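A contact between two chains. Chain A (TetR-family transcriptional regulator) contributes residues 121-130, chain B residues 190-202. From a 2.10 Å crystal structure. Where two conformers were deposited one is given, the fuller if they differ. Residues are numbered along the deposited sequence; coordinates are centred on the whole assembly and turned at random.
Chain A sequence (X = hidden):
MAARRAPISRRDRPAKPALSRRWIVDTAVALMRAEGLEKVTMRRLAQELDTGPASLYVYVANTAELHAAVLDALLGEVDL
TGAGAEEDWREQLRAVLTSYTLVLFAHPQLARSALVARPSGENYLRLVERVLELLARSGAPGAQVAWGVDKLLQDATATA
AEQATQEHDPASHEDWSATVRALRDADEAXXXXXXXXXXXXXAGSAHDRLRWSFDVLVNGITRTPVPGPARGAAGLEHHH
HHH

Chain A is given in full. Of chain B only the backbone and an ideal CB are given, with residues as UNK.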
ATOM      1  N   GLY A 121       6.767  17.707   3.619  1.00 50.61           N
ATOM      2  CA  GLY A 121       7.394  18.741   4.417  1.00 51.81           C
ATOM      3  C   GLY A 121       8.863  18.484   4.560  1.00 52.47           C
ATOM      4  O   GLY A 121       9.415  17.578   3.917  1.00 51.77           O
ATOM      5  N   GLU A 122       9.514  19.248   5.442  0.50 51.79           N
ATOM      6  CA  GLU A 122      10.972  19.159   5.558  0.50 51.67           C
ATOM      7  C   GLU A 122      11.516  17.807   6.005  0.50 50.60           C
ATOM      8  O   GLU A 122      12.581  17.376   5.542  0.50 49.82           O
ATOM      9  CB  GLU A 122      11.581  20.275   6.452  0.50 52.00           C
ATOM     10  CG  GLU A 122      13.114  20.443   6.190  0.50 54.43           C
ATOM     11  CD  GLU A 122      13.507  20.282   4.679  0.50 57.26           C
ATOM     12  OE1 GLU A 122      13.161  21.177   3.859  0.50 59.09           O
ATOM     13  OE2 GLU A 122      14.176  19.270   4.315  0.50 56.01           O
ATOM     14  N   ASN A 123      10.809  17.173   6.926  1.00 49.69           N
ATOM     15  CA  ASN A 123      11.250  15.927   7.498  1.00 50.98           C
ATOM     16  C   ASN A 123      11.201  14.775   6.462  1.00 51.57           C
ATOM     17  O   ASN A 123      12.039  13.861   6.501  1.00 52.48           O
ATOM     18  CB  ASN A 123      10.411  15.594   8.715  1.00 51.01           C
ATOM     19  CG  ASN A 123      10.670  16.570   9.906  1.00 56.09           C
ATOM     20  OD1 ASN A 123      11.810  16.948  10.158  1.00 60.02           O
ATOM     21  ND2 ASN A 123       9.623  16.904  10.660  1.00 50.91           N
ATOM     22  N   TYR A 124      10.237  14.847   5.539  1.00 50.84           N
ATOM     23  CA  TYR A 124      10.034  13.803   4.546  1.00 50.14           C
ATOM     24  C   TYR A 124      11.075  14.013   3.478  1.00 50.05           C
ATOM     25  O   TYR A 124      11.736  13.055   3.072  1.00 48.78           O
ATOM     26  CB  TYR A 124       8.616  13.803   3.925  1.00 49.16           C
ATOM     27  CG  TYR A 124       8.334  12.564   3.038  1.00 47.26           C
ATOM     28  CD1 TYR A 124       8.150  11.311   3.609  1.00 48.60           C
ATOM     29  CD2 TYR A 124       8.254  12.659   1.668  1.00 47.49           C
ATOM     30  CE1 TYR A 124       7.882  10.152   2.814  1.00 49.64           C
ATOM     31  CE2 TYR A 124       7.981  11.510   0.855  1.00 45.54           C
ATOM     32  CZ  TYR A 124       7.806  10.260   1.457  1.00 45.97           C
ATOM     33  OH  TYR A 124       7.527   9.086   0.709  1.00 51.67           O
ATOM     34  N   LEU A 125      11.226  15.254   3.023  1.00 49.27           N
ATOM     35  CA  LEU A 125      12.327  15.595   2.121  1.00 50.54           C
ATOM     36  C   LEU A 125      13.718  15.198   2.684  1.00 50.31           C
ATOM     37  O   LEU A 125      14.597  14.815   1.919  1.00 49.68           O
ATOM     38  CB  LEU A 125      12.281  17.101   1.771  1.00 51.47           C
ATOM     39  CG  LEU A 125      11.604  17.421   0.431  1.00 54.02           C
ATOM     40  CD1 LEU A 125      10.206  16.791   0.366  1.00 57.28           C
ATOM     41  CD2 LEU A 125      11.537  18.934   0.292  1.00 56.69           C
ATOM     42  N   ARG A 126      13.898  15.279   4.003  1.00 49.96           N
ATOM     43  CA  ARG A 126      15.121  14.806   4.637  1.00 52.56           C
ATOM     44  C   ARG A 126      15.271  13.282   4.681  1.00 50.93           C
ATOM     45  O   ARG A 126      16.381  12.749   4.497  1.00 47.83           O
ATOM     46  CB  ARG A 126      15.291  15.369   6.065  1.00 52.07           C
ATOM     47  CG  ARG A 126      15.866  16.841   6.071  1.00 57.06           C
ATOM     48  CD  ARG A 126      16.089  17.338   7.520  1.00 57.72           C
ATOM     49  NE  ARG A 126      15.245  16.619   8.482  1.00 68.40           N
ATOM     50  CZ  ARG A 126      15.685  15.808   9.453  1.00 72.50           C
ATOM     51  NH1 ARG A 126      17.001  15.604   9.613  1.00 73.17           N
ATOM     52  NH2 ARG A 126      14.795  15.192  10.264  1.00 71.71           N
ATOM     53  N   LEU A 127      14.174  12.596   5.023  1.00 50.77           N
ATOM     54  CA  LEU A 127      14.095  11.145   4.835  1.00 49.42           C
ATOM     55  C   LEU A 127      14.418  10.763   3.426  1.00 48.22           C
ATOM     56  O   LEU A 127      15.267   9.929   3.237  1.00 49.78           O
ATOM     57  CB  LEU A 127      12.719  10.596   5.195  1.00 50.76           C
ATOM     58  CG  LEU A 127      12.540   9.071   5.024  1.00 49.67           C
ATOM     59  CD1 LEU A 127      13.165   8.321   6.206  1.00 48.75           C
ATOM     60  CD2 LEU A 127      11.013   8.847   5.024  1.00 46.83           C
ATOM     61  N   VAL A 128      13.772  11.342   2.430  1.00 47.78           N
ATOM     62  CA  VAL A 128      14.081  10.943   1.069  1.00 48.41           C
ATOM     63  C   VAL A 128      15.527  11.205   0.649  1.00 49.15           C
ATOM     64  O   VAL A 128      16.139  10.332   0.035  1.00 48.55           O
ATOM     65  CB  VAL A 128      12.952  11.185  -0.083  1.00 49.53           C
ATOM     66  CG1 VAL A 128      11.543  11.572   0.420  1.00 48.50           C
ATOM     67  CG2 VAL A 128      13.446  11.793  -1.445  1.00 47.04           C
ATOM     68  N   GLU A 129      16.072  12.379   1.031  1.00 49.24           N
ATOM     69  CA  GLU A 129      17.459  12.755   0.691  1.00 48.48           C
ATOM     70  C   GLU A 129      18.413  11.664   1.215  1.00 46.89           C
ATOM     71  O   GLU A 129      19.272  11.209   0.528  1.00 48.38           O
ATOM     72  CB  GLU A 129      17.781  14.150   1.333  1.00 49.54           C
ATOM     73  CG  GLU A 129      19.249  14.495   1.340  1.00 49.95           C
ATOM     74  CD  GLU A 129      19.699  14.890  -0.019  1.00 55.31           C
ATOM     75  OE1 GLU A 129      18.785  15.114  -0.851  1.00 53.23           O
ATOM     76  OE2 GLU A 129      20.958  14.954  -0.272  1.00 61.70           O
ATOM     77  N   ARG A 130      18.223  11.260   2.449  1.00 46.46           N
ATOM     78  CA  ARG A 130      19.035  10.298   3.101  1.00 47.39           C
ATOM     79  C   ARG A 130      18.899   8.867   2.516  1.00 48.73           C
ATOM     80  O   ARG A 130      19.858   8.105   2.478  1.00 50.04           O
ATOM     81  CB  ARG A 130      18.583  10.256   4.556  1.00 46.71           C
ATOM     82  CG  ARG A 130      19.357   9.240   5.445  1.00 47.19           C
ATOM     83  CD  ARG A 130      20.902   9.588   5.476  1.00 48.26           C
ATOM     84  NE  ARG A 130      21.590   8.729   6.445  1.00 52.67           N
ATOM     85  CZ  ARG A 130      22.900   8.461   6.416  1.00 53.02           C
ATOM     86  NH1 ARG A 130      23.686   8.963   5.441  1.00 49.45           N
ATOM     87  NH2 ARG A 130      23.390   7.648   7.341  1.00 52.31           N
TER
ATOM     88  N   UNK B 190      21.162  22.161  -0.214  1.00 70.29           N
ATOM     89  CA  UNK B 190      20.616  21.529   1.031  1.00 68.33           C
ATOM     90  C   UNK B 190      20.166  20.047   0.876  1.00 66.04           C
ATOM     91  O   UNK B 190      20.071  19.290   1.855  1.00 64.67           O
ATOM     92  CB  UNK B 190      19.417  22.347   1.516  1.00 68.33           C
ATOM     93  N   UNK B 191      19.872  19.671  -0.363  1.00 63.39           N
ATOM     94  CA  UNK B 191      19.372  18.343  -0.719  1.00 62.04           C
ATOM     95  C   UNK B 191      20.043  17.890  -2.023  1.00 60.35           C
ATOM     96  O   UNK B 191      19.377  17.808  -3.061  1.00 60.08           O
ATOM     97  CB  UNK B 191      17.849  18.352  -0.864  1.00 62.04           C
ATOM     98  N   UNK B 192      21.383  17.655  -1.992  1.00 59.07           N
ATOM     99  CA  UNK B 192      22.092  17.349  -3.233  1.00 57.84           C
ATOM    100  C   UNK B 192      21.696  15.947  -3.824  1.00 56.33           C
ATOM    101  O   UNK B 192      21.599  15.799  -5.030  1.00 54.88           O
ATOM    102  CB  UNK B 192      23.599  17.402  -2.972  1.00 57.84           C
ATOM    103  N   UNK B 193      21.433  14.966  -2.972  1.00 55.83           N
ATOM    104  CA  UNK B 193      21.008  13.627  -3.464  1.00 55.36           C
ATOM    105  C   UNK B 193      19.696  13.790  -4.222  1.00 54.61           C
ATOM    106  O   UNK B 193      19.575  13.260  -5.320  1.00 55.66           O
ATOM    107  CB  UNK B 193      20.844  12.630  -2.315  1.00 55.36           C
ATOM    108  N   UNK B 194      18.758  14.603  -3.719  1.00 53.94           N
ATOM    109  CA  UNK B 194      17.500  14.867  -4.473  1.00 52.88           C
ATOM    110  C   UNK B 194      17.766  15.542  -5.805  1.00 54.24           C
ATOM    111  O   UNK B 194      17.252  15.111  -6.849  1.00 54.31           O
ATOM    112  CB  UNK B 194      16.554  15.742  -3.649  1.00 52.88           C
ATOM    113  N   UNK B 195      18.597  16.577  -5.806  1.00 54.10           N
ATOM    114  CA  UNK B 195      18.848  17.276  -7.059  1.00 55.56           C
ATOM    115  C   UNK B 195      19.497  16.341  -8.059  1.00 55.74           C
ATOM    116  O   UNK B 195      19.139  16.341  -9.245  1.00 55.81           O
ATOM    117  CB  UNK B 195      19.729  18.505  -6.829  1.00 55.56           C
ATOM    118  N   UNK B 196      20.483  15.593  -7.571  1.00 55.97           N
ATOM    119  CA  UNK B 196      21.206  14.576  -8.351  1.00 57.73           C
ATOM    120  C   UNK B 196      20.256  13.591  -9.116  1.00 57.11           C
ATOM    121  O   UNK B 196      20.520  13.137 -10.264  1.00 57.59           O
ATOM    122  CB  UNK B 196      22.117  13.784  -7.411  1.00 57.73           C
ATOM    123  N   UNK B 197      19.113  13.304  -8.494  1.00 56.83           N
ATOM    124  CA  UNK B 197      18.183  12.274  -9.006  1.00 55.97           C
ATOM    125  C   UNK B 197      16.898  12.787  -9.672  1.00 56.77           C
ATOM    126  O   UNK B 197      16.030  12.002 -10.041  1.00 56.60           O
ATOM    127  CB  UNK B 197      17.783  11.358  -7.848  1.00 55.97           C
ATOM    128  N   UNK B 198      16.827  14.107  -9.851  1.00 56.35           N
ATOM    129  CA  UNK B 198      15.763  14.774 -10.561  1.00 57.45           C
ATOM    130  C   UNK B 198      16.239  14.965 -11.982  1.00 57.47           C
ATOM    131  O   UNK B 198      17.386  15.343 -12.183  1.00 58.19           O
ATOM    132  CB  UNK B 198      15.382  16.103  -9.905  1.00 57.45           C
ATOM    133  N   UNK B 199      15.360  14.762 -12.989  1.00 57.10           N
ATOM    134  CA  UNK B 199      13.919  14.557 -13.050  1.00 56.81           C
ATOM    135  C   UNK B 199      13.383  13.134 -12.785  1.00 56.38           C
ATOM    136  O   UNK B 199      12.172  12.971 -12.550  1.00 55.99           O
ATOM    137  CB  UNK B 199      13.446  14.993 -14.438  1.00 56.81           C
ATOM    138  N   UNK B 200      14.248  12.124 -12.806  1.00 55.96           N
ATOM    139  CA  UNK B 200      13.758  10.733 -12.746  1.00 55.95           C
ATOM    140  C   UNK B 200      13.047  10.392 -11.431  1.00 54.00           C
ATOM    141  O   UNK B 200      12.181   9.510 -11.412  1.00 54.81           O
ATOM    142  CB  UNK B 200      14.928   9.768 -12.946  1.00 55.95           C
ATOM    143  N   UNK B 201      13.413  11.066 -10.344  1.00 52.38           N
ATOM    144  CA  UNK B 201      12.800  10.822  -9.043  1.00 51.71           C
ATOM    145  C   UNK B 201      11.250  11.019  -9.144  1.00 52.46           C
ATOM    146  O   UNK B 201      10.464  10.337  -8.489  1.00 50.32           O
ATOM    147  CB  UNK B 201      13.405  11.757  -7.994  1.00 51.71           C
ATOM    148  N   UNK B 202      10.831  11.924 -10.023  1.00 53.56           N
ATOM    149  CA  UNK B 202       9.391  12.171 -10.238  1.00 55.21           C
ATOM    150  C   UNK B 202       8.891  11.791 -11.661  1.00 55.99           C
ATOM    151  O   UNK B 202       7.729  11.990 -11.983  1.00 57.78           O
ATOM    152  CB  UNK B 202       9.095  13.650  -9.981  1.00 55.21           C
TER

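Position 190 lies before the helix, and nothing of chain A 121-130 comes within 5.5 Å of its ideal CB. Many side chains would do. It is Thr B190, whose hydroxyl is satisfied elsewhere in the structure.

Position 191 sits right before the helix, at the N-cap, with phi/psi of -140/66. Its CA-to-CB bond points sideways, and the ideal CB is 3.4 Å from Glu A129 OE1. Chain A offers mainly acceptors here: the Glu A122 carboxylate and the carbonyl oxygen of Leu A125. A side chain long enough to carry a donor to Glu A122 would suit, such as histidine, glutamine, lysine or arginine. The residue is His B191. Its NE2 donates a weak hydrogen bond to Glu A122 OE2 at 2.8 Å; the angle of 128° is poor.

Position 192 opens the helix with phi -69. The ideal CB is 4.5 Å from Glu A129 OE2, and the backbone nitrogen is 3.2 Å from the same oxygen. Small or polar residues would fit. Proline would too, since its phi is allowed and the first turn of a helix needs no NH. It is Pro B192, with CD 3.0 Å from Glu A129 OE2; its nitrogen has no hydrogen to share.

Position 193 points toward chain A. The ideal CB is only 3.1 Å from Glu A129 OE2, which is tight. The Glu A129 carboxylate lies beside the CB, and the backbone oxygen of Glu A129 lies ahead of it, with Glu A129 O 3.5 Å from the ideal CB of 193, so a small residue, alanine, glycine or serine, is favoured. It is Ala B193. Its N donates to Glu A129 OE2 at 2.7 Å.

Position 194 starts sideways, with its ideal CB 3.6 Å from Glu A129 OE1 and 5.5 Å from Val A128 CG2. Beyond lie Val A128 and Leu A125, an apolar surface suited to isoleucine, leucine, methionine or perhaps valine. It is Ile B194. Its CG1 is 4.0 Å from Val A128 CG2, and its CD1 is 4.4 Å from Leu A125 CG. Its N donates to Glu A129 OE1 at 2.9 Å. Glu A129 thus accepts two adjacent free NH groups at the start of the helix.

Positions 195, 196, 197, 198 and 200 make no contact with chain A 121-130, which therefore sets no preference. They are Ala B195, Ser B196, His B197, Met B198 (selenomethionine) and Leu B200. His B197 ND1 donates to Ala B193 O at 2.8 Å. The peptide bond before 199 is cis, which strongly favours proline there; it is Pro B199.

Position 201 points toward chain A, but its ideal CB has nothing within 5.5 Å. A longer side chain is needed to reach Val A128, and an apolar one such as leucine or methionine would suit its methyl group. Leu B201 does, with CD2 4.3 Å from Val A128 CG2.

Position 202 is out of reach and unconstrained here. It is Val B202.

Chain B 190-202: THPAIASHMPLLV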
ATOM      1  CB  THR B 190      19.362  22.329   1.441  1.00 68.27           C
ATOM      2  OG1 THR B 190      18.716  22.809   0.243  1.00 69.27           O
ATOM      3  CG2 THR B 190      19.745  23.548   2.279  1.00 71.84           C
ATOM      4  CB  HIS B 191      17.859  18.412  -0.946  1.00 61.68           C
ATOM      5  CG  HIS B 191      17.070  18.675   0.295  1.00 61.50           C
ATOM      6  ND1 HIS B 191      16.543  19.906   0.585  1.00 61.29           N
ATOM      7  CD2 HIS B 191      16.700  17.857   1.316  1.00 62.54           C
ATOM      8  CE1 HIS B 191      15.898  19.846   1.742  1.00 65.28           C
ATOM      9  NE2 HIS B 191      15.972  18.613   2.206  1.00 61.30           N
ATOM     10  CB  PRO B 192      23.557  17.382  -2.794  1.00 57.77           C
ATOM     11  CG  PRO B 192      23.490  16.927  -1.330  1.00 57.72           C
ATOM     12  CD  PRO B 192      22.288  17.637  -0.824  1.00 58.77           C
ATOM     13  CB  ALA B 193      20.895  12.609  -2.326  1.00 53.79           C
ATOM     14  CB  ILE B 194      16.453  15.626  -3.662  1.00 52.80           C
ATOM     15  CG1 ILE B 194      15.990  14.760  -2.465  1.00 51.05           C
ATOM     16  CG2 ILE B 194      15.264  15.996  -4.556  1.00 51.83           C
ATOM     17  CD1 ILE B 194      15.143  15.505  -1.336  1.00 51.65           C
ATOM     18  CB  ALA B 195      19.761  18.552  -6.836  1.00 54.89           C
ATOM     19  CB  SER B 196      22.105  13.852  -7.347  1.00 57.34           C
ATOM     20  OG  SER B 196      22.867  12.849  -7.959  1.00 64.38           O
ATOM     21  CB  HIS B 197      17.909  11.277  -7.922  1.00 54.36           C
ATOM     22  CG  HIS B 197      19.123  10.467  -7.559  1.00 54.18           C
ATOM     23  ND1 HIS B 197      19.932  10.771  -6.486  1.00 50.67           N
ATOM     24  CD2 HIS B 197      19.656   9.356  -8.124  1.00 52.47           C
ATOM     25  CE1 HIS B 197      20.898   9.877  -6.388  1.00 53.20           C
ATOM     26  NE2 HIS B 197      20.753   9.005  -7.374  1.00 54.19           N
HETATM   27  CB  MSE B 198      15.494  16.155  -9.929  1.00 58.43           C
HETATM   28  CG  MSE B 198      14.800  16.087  -8.568  1.00 56.87           C
HETATM   29 SE   MSE B 198      12.998  15.395  -8.718  0.80 59.79          SE
HETATM   30  CE  MSE B 198      12.474  16.566 -10.178  1.00 60.24           C
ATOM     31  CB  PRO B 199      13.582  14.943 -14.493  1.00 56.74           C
ATOM     32  CG  PRO B 199      14.812  14.713 -15.255  1.00 57.38           C
ATOM     33  CD  PRO B 199      15.970  14.726 -14.323  1.00 57.21           C
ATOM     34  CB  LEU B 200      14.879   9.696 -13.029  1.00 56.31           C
ATOM     35  CG  LEU B 200      15.206   9.375 -14.488  1.00 60.55           C
ATOM     36  CD1 LEU B 200      16.305   8.329 -14.566  1.00 62.63           C
ATOM     37  CD2 LEU B 200      13.993   8.907 -15.272  1.00 63.26           C
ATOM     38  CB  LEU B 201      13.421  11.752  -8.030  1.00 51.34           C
ATOM     39  CG  LEU B 201      13.016  11.669  -6.567  1.00 52.22           C
ATOM     40  CD1 LEU B 201      13.127  10.226  -6.189  1.00 55.38           C
ATOM     41  CD2 LEU B 201      13.889  12.553  -5.673  1.00 49.57           C
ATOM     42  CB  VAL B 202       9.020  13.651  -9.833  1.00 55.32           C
ATOM     43  CG1 VAL B 202       9.598  13.980  -8.446  1.00 52.55           C
ATOM     44  CG2 VAL B 202       9.602  14.654 -10.852  1.00 54.63           C
TER
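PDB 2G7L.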